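Uncharacterized protein (Thermus thermophilus HB8, PDB 6SCE) is a CRISPR-associated DNA nuclease of type III defence that is activated by a bound cyclic oligoadenylate, probably sensed by its CARF domains. Local coordinates at residues E149-A154 with K217-Q222; F53-S58 with Y143-L148; G186-Y191 with G221-P226. All coordinates share one frame; numbering follows the deposited sequence.

Contact 1 of 3, residues E149-A154 with K217-Q222. With nucleotides of chain B.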
loop_
_atom_site.group_PDB
_atom_site.type_symbol
_atom_site.label_atom_id
_atom_site.label_comp_id
_atom_site.label_asym_id
_atom_site.label_seq_id
_atom_site.Cartn_x
_atom_site.Cartn_y
_atom_site.Cartn_z
ATOM N N GLU A 149 9.536 13.321 17.670
ATOM C CA GLU A 149 10.197 13.032 18.932
ATOM C C GLU A 149 10.447 11.531 19.131
ATOM O O GLU A 149 11.578 11.129 19.424
ATOM C CB GLU A 149 9.411 13.645 20.104
ATOM C CG GLU A 149 10.066 13.456 21.465
ATOM C CD GLU A 149 9.950 12.029 22.007
ATOM O OE1 GLU A 149 8.878 11.384 21.839
ATOM O OE2 GLU A 149 10.932 11.544 22.632
ATOM N N PRO A 150 9.413 10.681 18.984
ATOM C CA PRO A 150 9.731 9.258 19.199
ATOM C C PRO A 150 10.698 8.639 18.190
ATOM O O PRO A 150 11.268 7.613 18.479
ATOM C CB PRO A 150 8.361 8.566 19.089
ATOM C CG PRO A 150 7.513 9.511 18.348
ATOM C CD PRO A 150 7.969 10.876 18.796
ATOM N N LEU A 151 10.833 9.222 16.998
ATOM C CA LEU A 151 11.784 8.724 16.014
ATOM C C LEU A 151 13.198 9.336 16.212
ATOM O O LEU A 151 14.086 9.077 15.418
ATOM C CB LEU A 151 11.308 9.051 14.598
ATOM C CG LEU A 151 10.096 8.302 14.030
ATOM C CD1 LEU A 151 9.616 8.952 12.743
ATOM C CD2 LEU A 151 10.409 6.842 13.794
ATOM N N GLY A 152 13.374 10.174 17.225
ATOM C CA GLY A 152 14.659 10.806 17.511
ATOM C C GLY A 152 15.032 11.895 16.512
ATOM O O GLY A 152 16.215 12.177 16.305
ATOM N N GLU A 153 14.038 12.515 15.886
ATOM C CA GLU A 153 14.298 13.523 14.871
ATOM C C GLU A 153 14.207 14.881 15.525
ATOM O O GLU A 153 13.117 15.297 15.964
ATOM C CB GLU A 153 13.274 13.460 13.724
ATOM C CG GLU A 153 13.298 12.174 12.916
ATOM C CD GLU A 153 14.527 12.016 12.025
ATOM O OE1 GLU A 153 15.268 12.993 11.787
ATOM O OE2 GLU A 153 14.763 10.884 11.577
ATOM N N ALA A 154 15.340 15.587 15.575
ATOM C CA ALA A 154 15.329 16.965 15.999
ATOM C C ALA A 154 14.725 17.826 14.900
ATOM O O ALA A 154 14.764 17.496 13.717
ATOM C CB ALA A 154 16.744 17.448 16.363
ATOM N N LYS A 217 6.945 8.428 4.325
ATOM C CA LYS A 217 6.066 7.454 5.027
ATOM C C LYS A 217 6.595 7.143 6.414
ATOM O O LYS A 217 5.808 7.022 7.370
ATOM C CB LYS A 217 5.883 6.176 4.209
ATOM C CG LYS A 217 5.091 6.314 2.900
ATOM C CD LYS A 217 3.945 7.331 2.904
ATOM C CE LYS A 217 3.186 7.295 1.571
ATOM N NZ LYS A 217 2.105 8.309 1.555
ATOM N N ARG A 218 7.913 7.053 6.562
ATOM C CA ARG A 218 8.495 6.880 7.909
ATOM C C ARG A 218 8.246 8.061 8.843
ATOM O O ARG A 218 7.858 7.865 9.989
ATOM C CB ARG A 218 10.000 6.611 7.820
ATOM C CG ARG A 218 10.722 6.880 9.127
ATOM C CD ARG A 218 12.169 6.396 9.118
ATOM N NE ARG A 218 12.776 6.611 10.436
ATOM C CZ ARG A 218 13.240 7.778 10.881
ATOM N NH1 ARG A 218 13.223 8.857 10.102
ATOM N NH2 ARG A 218 13.765 7.862 12.107
ATOM N N LEU A 219 8.509 9.285 8.374
ATOM C CA LEU A 219 8.323 10.486 9.152
ATOM C C LEU A 219 6.877 10.783 9.506
ATOM O O LEU A 219 6.587 11.140 10.649
ATOM C CB LEU A 219 8.877 11.716 8.406
ATOM C CG LEU A 219 10.413 11.719 8.322
ATOM C CD1 LEU A 219 10.904 12.845 7.461
ATOM C CD2 LEU A 219 11.051 11.811 9.703
ATOM N N GLY A 220 5.995 10.703 8.511
ATOM C CA GLY A 220 4.651 11.214 8.643
ATOM C C GLY A 220 3.539 10.202 8.486
ATOM O O GLY A 220 2.367 10.573 8.506
ATOM N N GLY A 221 3.914 8.950 8.283
ATOM C CA GLY A 221 2.956 7.861 8.146
ATOM C C GLY A 221 2.284 7.707 6.806
ATOM O O GLY A 221 2.641 8.318 5.792
ATOM N N GLN A 222 1.268 6.867 6.821
ATOM C CA GLN A 222 0.625 6.378 5.621
ATOM C C GLN A 222 0.075 7.474 4.745
ATOM O O GLN A 222 0.085 7.329 3.523
ATOM C CB GLN A 222 -0.470 5.415 6.054
ATOM C CG GLN A 222 -1.259 4.755 4.984
ATOM C CD GLN A 222 -2.220 3.685 5.530
ATOM O OE1 GLN A 222 -2.329 3.431 6.745
ATOM N NE2 GLN A 222 -2.858 3.015 4.614
ATOM P P A B 1 -7.032 -1.457 6.241
ATOM O OP1 A B 1 -8.308 -2.203 6.481
ATOM O OP2 A B 1 -7.102 -0.254 5.323
ATOM O "O5'" A B 1 -6.477 -1.039 7.678
ATOM C "C5'" A B 1 -5.596 0.069 7.845
ATOM C "C4'" A B 1 -4.739 -0.192 9.060
ATOM O "O4'" A B 1 -3.766 -1.224 8.747
ATOM C "C3'" A B 1 -3.954 1.038 9.528
ATOM O "O3'" A B 1 -4.654 1.613 10.639
ATOM C "C2'" A B 1 -2.580 0.451 9.883
ATOM O "O2'" A B 1 -2.541 0.003 11.221
ATOM C "C1'" A B 1 -2.461 -0.718 8.914
ATOM N N9 A B 1 -1.934 -0.369 7.593
ATOM C C8 A B 1 -2.453 -0.757 6.390
ATOM N N7 A B 1 -1.757 -0.301 5.380
ATOM C C5 A B 1 -0.714 0.406 5.954
ATOM C C6 A B 1 0.363 1.126 5.401
ATOM N N6 A B 1 0.556 1.257 4.091
ATOM N N1 A B 1 1.231 1.715 6.260
ATOM C C2 A B 1 1.008 1.583 7.576
ATOM N N3 A B 1 0.022 0.943 8.205
ATOM C C4 A B 1 -0.817 0.371 7.325
ATOM P P A B 2 -4.197 3.023 11.270
ATOM O OP1 A B 2 -2.719 3.248 11.226
ATOM O OP2 A B 2 -4.984 3.133 12.549
ATOM O "O5'" A B 2 -4.853 4.041 10.217
ATOM C "C5'" A B 2 -6.290 4.208 10.228
ATOM C "C4'" A B 2 -6.678 5.244 9.204
ATOM O "O4'" A B 2 -6.159 6.533 9.631
ATOM C "C3'" A B 2 -6.159 5.015 7.790
ATOM O "O3'" A B 2 -7.152 5.328 6.816
ATOM C "C2'" A B 2 -5.009 6.012 7.678
ATOM O "O2'" A B 2 -4.808 6.454 6.353
ATOM C "C1'" A B 2 -5.520 7.152 8.547
ATOM N N9 A B 2 -4.498 8.063 9.027
ATOM C C8 A B 2 -3.146 7.830 9.130
ATOM N N7 A B 2 -2.487 8.883 9.541
ATOM C C5 A B 2 -3.449 9.869 9.698
ATOM C C6 A B 2 -3.374 11.218 10.097
ATOM N N6 A B 2 -2.232 11.853 10.348
ATOM N N1 A B 2 -4.540 11.902 10.188
ATOM C C2 A B 2 -5.672 11.279 9.833
ATOM N N3 A B 2 -5.864 10.022 9.431
ATOM C C4 A B 2 -4.695 9.368 9.378
#
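The charged part of this contact is a two-nitrogen grip on one oxygen. Arg218, its chain extended from CG to NE, reaches tip to tip toward Glu153, whose own chain bends at CG. NH1 of Arg218 donates to OE2 of Glu153 over 2.9 Å (154° at the hydrogen) and NH2 of Arg218 to the same OE2 over 3.2 Å (139°). The oxygen lies in the guanidinium plane, but the carboxylate is turned 75° against it: NH2 uses the anti lone pair of OE2, whereas NH1 arrives from above the carboxylate plane. Arg176 also salt-bridges OE2 and Glu45 takes NE of Arg218, so the buried carboxylate of Glu153 would probably stay ionised.

The apolar part is carried by Leu151, which covers one guanidinium face with CD1 4.2 Å above its plane, and whose CD1 also meets the carbonyl O of Arg218 at 3.4 Å. The side chains of Glu153 and Leu219 cross at about a right angle, CG of Glu153 lying 3.9 Å from CD2 of Leu219.

Ligand binding lies at the far end of 217-222, where the extended Gln222 lays its amide nearly flat over the adenine of A1 of chain B, OE1 3.5 Å from C4 of that base.

Gly152, with positive phi, is the C-prime residue of a Schellman motif that ends helix 140-148, and this turn delivers Leu151 and Glu153 to the last turn of helix 206-220. Helix 44-59 flanks both segments: Lys48 and Ala52 touch Pro150, Lys49 bonds to the carbonyl of Arg218, and strand 156-158 follows just beyond Glu153.

Contact 2 of 3, residues F53-S58 with Y143-L148. With nucleotides of chain B.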
loop_
_atom_site.group_PDB
_atom_site.type_symbol
_atom_site.label_atom_id
_atom_site.label_comp_id
_atom_site.label_asym_id
_atom_site.label_seq_id
_atom_site.Cartn_x
_atom_site.Cartn_y
_atom_site.Cartn_z
ATOM N N PHE A 53 2.077 8.730 21.951
ATOM C CA PHE A 53 0.690 9.058 22.071
ATOM C C PHE A 53 0.220 8.836 23.523
ATOM O O PHE A 53 -0.456 9.693 24.106
ATOM C CB PHE A 53 -0.116 8.204 21.094
ATOM C CG PHE A 53 -1.608 8.330 21.222
ATOM C CD1 PHE A 53 -2.227 9.565 21.240
ATOM C CD2 PHE A 53 -2.404 7.190 21.277
ATOM C CE1 PHE A 53 -3.604 9.673 21.353
ATOM C CE2 PHE A 53 -3.776 7.297 21.323
ATOM C CZ PHE A 53 -4.385 8.541 21.371
ATOM N N PHE A 54 0.599 7.718 24.104
ATOM C CA PHE A 54 0.232 7.426 25.485
ATOM C C PHE A 54 0.847 8.420 26.490
ATOM O O PHE A 54 0.186 8.817 27.440
ATOM C CB PHE A 54 0.592 5.989 25.871
ATOM C CG PHE A 54 -0.235 4.937 25.171
ATOM C CD1 PHE A 54 -1.456 5.249 24.585
ATOM C CD2 PHE A 54 0.207 3.613 25.113
ATOM C CE1 PHE A 54 -2.219 4.276 23.948
ATOM C CE2 PHE A 54 -0.564 2.655 24.476
ATOM C CZ PHE A 54 -1.772 2.993 23.903
ATOM N N ARG A 55 2.049 8.883 26.203
ATOM C CA ARG A 55 2.667 9.975 26.962
ATOM C C ARG A 55 1.864 11.268 26.878
ATOM O O ARG A 55 1.663 11.945 27.879
ATOM C CB ARG A 55 4.120 10.185 26.484
ATOM C CG ARG A 55 4.866 11.319 27.150
ATOM C CD ARG A 55 6.224 11.531 26.486
ATOM N NE ARG A 55 6.894 12.747 26.963
ATOM C CZ ARG A 55 8.118 13.134 26.603
ATOM N NH1 ARG A 55 8.626 14.251 27.107
ATOM N NH2 ARG A 55 8.833 12.420 25.736
ATOM N N LEU A 56 1.390 11.615 25.690
ATOM C CA LEU A 56 0.528 12.746 25.523
ATOM C C LEU A 56 -0.777 12.570 26.297
ATOM O O LEU A 56 -1.210 13.491 27.009
ATOM C CB LEU A 56 0.248 12.974 24.037
ATOM C CG LEU A 56 -0.746 14.043 23.650
ATOM C CD1 LEU A 56 -0.349 15.401 24.200
ATOM C CD2 LEU A 56 -0.858 14.114 22.132
ATOM N N LEU A 57 -1.408 11.399 26.198
ATOM C CA LEU A 57 -2.610 11.185 26.991
ATOM C C LEU A 57 -2.333 11.417 28.470
ATOM O O LEU A 57 -3.112 12.075 29.143
ATOM C CB LEU A 57 -3.178 9.784 26.806
ATOM C CG LEU A 57 -3.628 9.501 25.377
ATOM C CD1 LEU A 57 -4.161 8.090 25.310
ATOM C CD2 LEU A 57 -4.686 10.493 24.940
ATOM N N SER A 58 -1.245 10.872 28.974
ATOM C CA SER A 58 -0.916 11.060 30.378
ATOM C C SER A 58 -0.756 12.562 30.712
ATOM O O SER A 58 -1.306 13.031 31.703
ATOM C CB SER A 58 0.314 10.244 30.740
ATOM O OG SER A 58 0.761 10.590 32.028
ATOM N N TYR A 143 2.041 16.940 15.851
ATOM C CA TYR A 143 2.740 15.964 15.014
ATOM C C TYR A 143 4.171 15.714 15.440
ATOM O O TYR A 143 4.627 14.585 15.402
ATOM C CB TYR A 143 2.688 16.372 13.549
ATOM C CG TYR A 143 1.437 15.959 12.866
ATOM C CD1 TYR A 143 1.171 14.616 12.629
ATOM C CD2 TYR A 143 0.506 16.878 12.461
ATOM C CE1 TYR A 143 0.034 14.222 11.962
ATOM C CE2 TYR A 143 -0.631 16.488 11.778
ATOM C CZ TYR A 143 -0.872 15.153 11.550
ATOM O OH TYR A 143 -2.042 14.751 10.904
ATOM N N ALA A 144 4.879 16.762 15.864
ATOM C CA ALA A 144 6.252 16.597 16.304
ATOM C C ALA A 144 6.342 15.700 17.521
ATOM O O ALA A 144 7.239 14.832 17.610
ATOM C CB ALA A 144 6.909 17.953 16.583
ATOM N N ARG A 145 5.430 15.854 18.469
ATOM C CA ARG A 145 5.548 15.020 19.654
ATOM C C ARG A 145 5.074 13.565 19.386
ATOM O O ARG A 145 5.546 12.644 20.021
ATOM C CB ARG A 145 4.898 15.665 20.895
ATOM C CG ARG A 145 3.396 15.796 20.836
ATOM C CD ARG A 145 2.803 16.326 22.154
ATOM N NE ARG A 145 3.198 15.488 23.264
ATOM C CZ ARG A 145 3.231 15.847 24.530
ATOM N NH1 ARG A 145 2.795 17.053 24.911
ATOM N NH2 ARG A 145 3.650 14.955 25.421
ATOM N N LEU A 146 4.165 13.372 18.432
ATOM C CA LEU A 146 3.655 12.031 18.077
ATOM C C LEU A 146 4.523 11.274 17.083
ATOM O O LEU A 146 4.567 10.055 17.140
ATOM C CB LEU A 146 2.236 12.134 17.487
ATOM C CG LEU A 146 1.118 12.580 18.459
ATOM C CD1 LEU A 146 -0.219 12.666 17.761
ATOM C CD2 LEU A 146 1.065 11.611 19.622
ATOM N N TYR A 147 5.191 11.990 16.177
ATOM C CA TYR A 147 5.971 11.375 15.088
ATOM C C TYR A 147 7.466 11.630 15.211
ATOM O O TYR A 147 8.275 10.707 15.086
ATOM C CB TYR A 147 5.556 11.931 13.737
ATOM C CG TYR A 147 4.153 11.590 13.236
ATOM C CD1 TYR A 147 3.291 10.751 13.946
ATOM C CD2 TYR A 147 3.709 12.105 12.020
ATOM C CE1 TYR A 147 2.031 10.443 13.443
ATOM C CE2 TYR A 147 2.447 11.806 11.515
ATOM C CZ TYR A 147 1.617 10.969 12.222
ATOM O OH TYR A 147 0.361 10.652 11.706
ATOM N N LEU A 148 7.846 12.892 15.387
ATOM C CA LEU A 148 9.261 13.228 15.265
ATOM C C LEU A 148 10.048 12.898 16.530
ATOM O O LEU A 148 11.082 12.220 16.481
ATOM C CB LEU A 148 9.427 14.680 14.883
ATOM C CG LEU A 148 8.718 15.077 13.601
ATOM C CD1 LEU A 148 9.033 16.522 13.290
ATOM C CD2 LEU A 148 9.080 14.174 12.428
ATOM P P A B 2 -4.197 3.023 11.270
ATOM O OP1 A B 2 -2.719 3.248 11.226
ATOM O OP2 A B 2 -4.984 3.133 12.549
ATOM O "O5'" A B 2 -4.853 4.041 10.217
ATOM C "C5'" A B 2 -6.290 4.208 10.228
ATOM C "C4'" A B 2 -6.678 5.244 9.204
ATOM O "O4'" A B 2 -6.159 6.533 9.631
ATOM C "C3'" A B 2 -6.159 5.015 7.790
ATOM O "O3'" A B 2 -7.152 5.328 6.816
ATOM C "C2'" A B 2 -5.009 6.012 7.678
ATOM O "O2'" A B 2 -4.808 6.454 6.353
ATOM C "C1'" A B 2 -5.520 7.152 8.547
ATOM N N9 A B 2 -4.498 8.063 9.027
ATOM C C8 A B 2 -3.146 7.830 9.130
ATOM N N7 A B 2 -2.487 8.883 9.541
ATOM C C5 A B 2 -3.449 9.869 9.698
ATOM C C6 A B 2 -3.374 11.218 10.097
ATOM N N6 A B 2 -2.232 11.853 10.348
ATOM N N1 A B 2 -4.540 11.902 10.188
ATOM C C2 A B 2 -5.672 11.279 9.833
ATOM N N3 A B 2 -5.864 10.022 9.431
ATOM C C4 A B 2 -4.695 9.368 9.378
#
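Two tyrosine hydroxyls, one helical turn apart, share a single exocyclic amine of the bound nucleotide. In the scaffold, helix 44-59 of the N-terminal Rossmann-like domain, consistent with a CARF domain, packs against helix 140-148, which leads from it to the next sheet. The two run roughly antiparallel, at 144° between these short segments, and helix 140-148 includes a wider pi-type turn at 144-148.

N6 of A2 of chain B donates to OH of Tyr143 over 3.0 Å, almost straight at 171°, and to OH of Tyr147 over 3.2 Å, more bent at 138°. The amine lies at the edges of both rings. Tyr143 OH also hydrogen-bonds Gly186 O and Tyr147 OH Asp13 OD1; these second-shell partners probably help to position the oxygens and could make them better acceptors.

No hydrogen bond joins the helix segments. Arg145 instead works with its flat side: its CG takes the crowded position between backbone N and carbonyl carbon, the chain bends at CD, and CD1 of Leu56 lies 3.4 Å above one guanidinium face, toward its rim. Arg55 brings a like charge close, NE to NH2 of Arg145 at 4.2 Å, which the salt bridge of Arg145 to Glu59 probably offsets. Deeper in, Leu146 crosses Leu56 at about a right angle, and CD2 of Leu146 presses on CA of Phe53 at 3.6 Å.

Contact 3 of 3, residues G186-Y191 with G221-P226. With nucleotides of chain B.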
loop_
_atom_site.group_PDB
_atom_site.type_symbol
_atom_site.label_atom_id
_atom_site.label_comp_id
_atom_site.label_asym_id
_atom_site.label_seq_id
_atom_site.Cartn_x
_atom_site.Cartn_y
_atom_site.Cartn_z
ATOM N N GLY A 186 -4.053 20.230 9.550
ATOM C CA GLY A 186 -4.095 18.944 10.232
ATOM C C GLY A 186 -3.453 17.763 9.544
ATOM O O GLY A 186 -3.517 16.663 10.087
ATOM N N LEU A 187 -2.841 17.962 8.374
ATOM C CA LEU A 187 -2.236 16.873 7.637
ATOM C C LEU A 187 -0.754 17.109 7.374
ATOM O O LEU A 187 -0.316 18.278 7.249
ATOM C CB LEU A 187 -2.973 16.652 6.318
ATOM C CG LEU A 187 -4.437 16.215 6.376
ATOM C CD1 LEU A 187 -4.943 16.156 4.942
ATOM C CD2 LEU A 187 -4.540 14.885 7.086
ATOM N N PRO A 188 0.038 16.013 7.360
ATOM C CA PRO A 188 1.469 16.095 7.159
ATOM C C PRO A 188 1.872 15.945 5.706
ATOM O O PRO A 188 1.294 15.136 4.974
ATOM C CB PRO A 188 1.988 14.903 7.964
ATOM C CG PRO A 188 0.905 13.891 7.789
ATOM C CD PRO A 188 -0.379 14.617 7.617
ATOM N N TYR A 189 2.928 16.672 5.354
ATOM C CA TYR A 189 3.521 16.694 4.017
ATOM C C TYR A 189 5.032 16.716 4.184
ATOM O O TYR A 189 5.544 17.358 5.096
ATOM C CB TYR A 189 3.076 17.942 3.247
ATOM C CG TYR A 189 1.583 18.062 3.099
ATOM C CD1 TYR A 189 0.808 18.591 4.123
ATOM C CD2 TYR A 189 0.943 17.640 1.949
ATOM C CE1 TYR A 189 -0.562 18.691 4.014
ATOM C CE2 TYR A 189 -0.436 17.750 1.814
ATOM C CZ TYR A 189 -1.186 18.271 2.853
ATOM O OH TYR A 189 -2.553 18.348 2.733
ATOM N N TRP A 190 5.735 15.985 3.334
ATOM C CA TRP A 190 7.202 15.961 3.314
ATOM C C TRP A 190 7.544 16.574 1.943
ATOM O O TRP A 190 7.211 16.029 0.905
ATOM C CB TRP A 190 7.691 14.541 3.449
ATOM C CG TRP A 190 9.181 14.329 3.530
ATOM C CD1 TRP A 190 9.910 13.451 2.792
ATOM C CD2 TRP A 190 10.111 14.988 4.397
ATOM N NE1 TRP A 190 11.247 13.513 3.136
ATOM C CE2 TRP A 190 11.396 14.457 4.117
ATOM C CE3 TRP A 190 9.986 15.977 5.368
ATOM C CZ2 TRP A 190 12.545 14.880 4.781
ATOM C CZ3 TRP A 190 11.138 16.409 6.039
ATOM C CH2 TRP A 190 12.394 15.846 5.751
ATOM N N TYR A 191 8.120 17.759 1.990
ATOM C CA TYR A 191 8.244 18.623 0.815
ATOM C C TYR A 191 9.715 18.764 0.443
ATOM O O TYR A 191 10.543 19.162 1.248
ATOM C CB TYR A 191 7.617 19.962 1.133
ATOM C CG TYR A 191 7.588 20.971 0.011
ATOM C CD1 TYR A 191 8.653 21.849 -0.192
ATOM C CD2 TYR A 191 6.489 21.089 -0.812
ATOM C CE1 TYR A 191 8.622 22.809 -1.203
ATOM C CE2 TYR A 191 6.466 22.037 -1.836
ATOM C CZ TYR A 191 7.524 22.903 -1.997
ATOM O OH TYR A 191 7.462 23.828 -3.014
ATOM N N GLY A 221 3.914 8.950 8.283
ATOM C CA GLY A 221 2.956 7.861 8.146
ATOM C C GLY A 221 2.284 7.707 6.806
ATOM O O GLY A 221 2.641 8.318 5.792
ATOM N N GLN A 222 1.268 6.867 6.821
ATOM C CA GLN A 222 0.625 6.378 5.621
ATOM C C GLN A 222 0.075 7.474 4.745
ATOM O O GLN A 222 0.085 7.329 3.523
ATOM C CB GLN A 222 -0.470 5.415 6.054
ATOM C CG GLN A 222 -1.259 4.755 4.984
ATOM C CD GLN A 222 -2.220 3.685 5.530
ATOM O OE1 GLN A 222 -2.329 3.431 6.745
ATOM N NE2 GLN A 222 -2.858 3.015 4.614
ATOM N N LEU A 223 -0.425 8.554 5.315
ATOM C CA LEU A 223 -0.999 9.556 4.417
ATOM C C LEU A 223 -0.135 10.786 4.241
ATOM O O LEU A 223 -0.581 11.770 3.666
ATOM C CB LEU A 223 -2.461 9.869 4.740
ATOM C CG LEU A 223 -2.868 10.356 6.097
ATOM C CD1 LEU A 223 -2.126 11.634 6.400
ATOM C CD2 LEU A 223 -4.382 10.567 6.123
ATOM N N CYS A 224 1.100 10.733 4.722
ATOM C CA CYS A 224 2.032 11.826 4.525
ATOM C C CYS A 224 2.377 11.900 3.027
ATOM O O CYS A 224 2.944 10.975 2.465
ATOM C CB CYS A 224 3.287 11.607 5.331
ATOM S SG CYS A 224 4.482 12.983 5.215
ATOM N N LEU A 225 2.015 12.997 2.385
ATOM C CA LEU A 225 2.216 13.121 0.956
ATOM C C LEU A 225 3.658 13.582 0.652
ATOM O O LEU A 225 4.074 14.612 1.157
ATOM C CB LEU A 225 1.225 14.159 0.429
ATOM C CG LEU A 225 1.141 14.285 -1.084
ATOM C CD1 LEU A 225 0.693 12.993 -1.734
ATOM C CD2 LEU A 225 0.172 15.410 -1.400
ATOM N N PRO A 226 4.413 12.830 -0.170
ATOM C CA PRO A 226 5.719 13.322 -0.604
ATOM C C PRO A 226 5.506 14.287 -1.762
ATOM O O PRO A 226 5.095 13.873 -2.861
ATOM C CB PRO A 226 6.442 12.053 -1.079
ATOM C CG PRO A 226 5.497 10.902 -0.812
ATOM C CD PRO A 226 4.133 11.517 -0.748
ATOM P P A B 1 -7.032 -1.457 6.241
ATOM O OP1 A B 1 -8.308 -2.203 6.481
ATOM O OP2 A B 1 -7.102 -0.254 5.323
ATOM O "O5'" A B 1 -6.477 -1.039 7.678
ATOM C "C5'" A B 1 -5.596 0.069 7.845
ATOM C "C4'" A B 1 -4.739 -0.192 9.060
ATOM O "O4'" A B 1 -3.766 -1.224 8.747
ATOM C "C3'" A B 1 -3.954 1.038 9.528
ATOM O "O3'" A B 1 -4.654 1.613 10.639
ATOM C "C2'" A B 1 -2.580 0.451 9.883
ATOM O "O2'" A B 1 -2.541 0.003 11.221
ATOM C "C1'" A B 1 -2.461 -0.718 8.914
ATOM N N9 A B 1 -1.934 -0.369 7.593
ATOM C C8 A B 1 -2.453 -0.757 6.390
ATOM N N7 A B 1 -1.757 -0.301 5.380
ATOM C C5 A B 1 -0.714 0.406 5.954
ATOM C C6 A B 1 0.363 1.126 5.401
ATOM N N6 A B 1 0.556 1.257 4.091
ATOM N N1 A B 1 1.231 1.715 6.260
ATOM C C2 A B 1 1.008 1.583 7.576
ATOM N N3 A B 1 0.022 0.943 8.205
ATOM C C4 A B 1 -0.817 0.371 7.325
ATOM P P A B 2 -4.197 3.023 11.270
ATOM O OP1 A B 2 -2.719 3.248 11.226
ATOM O OP2 A B 2 -4.984 3.133 12.549
ATOM O "O5'" A B 2 -4.853 4.041 10.217
ATOM C "C5'" A B 2 -6.290 4.208 10.228
ATOM C "C4'" A B 2 -6.678 5.244 9.204
ATOM O "O4'" A B 2 -6.159 6.533 9.631
ATOM C "C3'" A B 2 -6.159 5.015 7.790
ATOM O "O3'" A B 2 -7.152 5.328 6.816
ATOM C "C2'" A B 2 -5.009 6.012 7.678
ATOM O "O2'" A B 2 -4.808 6.454 6.353
ATOM C "C1'" A B 2 -5.520 7.152 8.547
ATOM N N9 A B 2 -4.498 8.063 9.027
ATOM C C8 A B 2 -3.146 7.830 9.130
ATOM N N7 A B 2 -2.487 8.883 9.541
ATOM C C5 A B 2 -3.449 9.869 9.698
ATOM C C6 A B 2 -3.374 11.218 10.097
ATOM N N6 A B 2 -2.232 11.853 10.348
ATOM N N1 A B 2 -4.540 11.902 10.188
ATOM C C2 A B 2 -5.672 11.279 9.833
ATOM N N3 A B 2 -5.864 10.022 9.431
ATOM C C4 A B 2 -4.695 9.368 9.378
HETATM O O HOH W 1 -1.087 14.490 3.820
#
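Strands 187-192 and 225-229 pair in parallel as the outer strands of a beta-alpha-beta crossover through helix 206-220, and their grip loosens toward the ligand. At the tight end N of Trp190 donates to O of Leu225 over 3.1 Å, nearly straight at 168°. CA of Pro226 makes a C-H...O contact of 3.4 Å to O of Trp190, a carbonyl that also pairs with Val227. Tyr189 and Leu225 share one face, CD2 of the ring 3.8 Å from CB of Leu225; on the other, SG of Cys224 lies 4.0 Å from CB of Trp190, whose indole stacks on Phe212 and bonds to Glu215.

At the loose end N of Leu225 reaches O of Pro188 only weakly, at 3.4 Å, and a water donates to that carbonyl and to O of Leu223. Here the type I turn 221-224 presents side chains to the RNA. Leu223, its CG in the crowded position, puts CD1 3.7 Å from CD of Pro188 and CD2 over the adenine face of A2 of chain B, 3.5 Å from C4 of that base. An alanine in place of Gln222 would remove the amide over A1 of chain B and would probably weaken the hold on that base. The turn thus meets both purines over their faces, probably with little selectivity by itself; for A2 the edge is met by Tyr143 and Tyr147.

In the fold
Along the chain contact 2 closes first, and the other two follow and end on the same turn. Contact 1 begins where helix 140-148 gives out, its centre 11 Å from those of contacts 2 and 3, and shares Gly221 and Gln222 with contact 3; contacts 2 and 3 lie 17 Å apart. Contact 2 sets helix 44-59 of the N-terminal domain against helix 140-148; contact 1 sets the loop after that helix against helix 206-220, the crossover helix of the sheet of contact 3. Contacts 2 and 3 touch directly at the start of strand 187-192. Helix 140-148 and the neighbouring sheet thus both line the nucleotide site, which could pass ligand binding on to the rest.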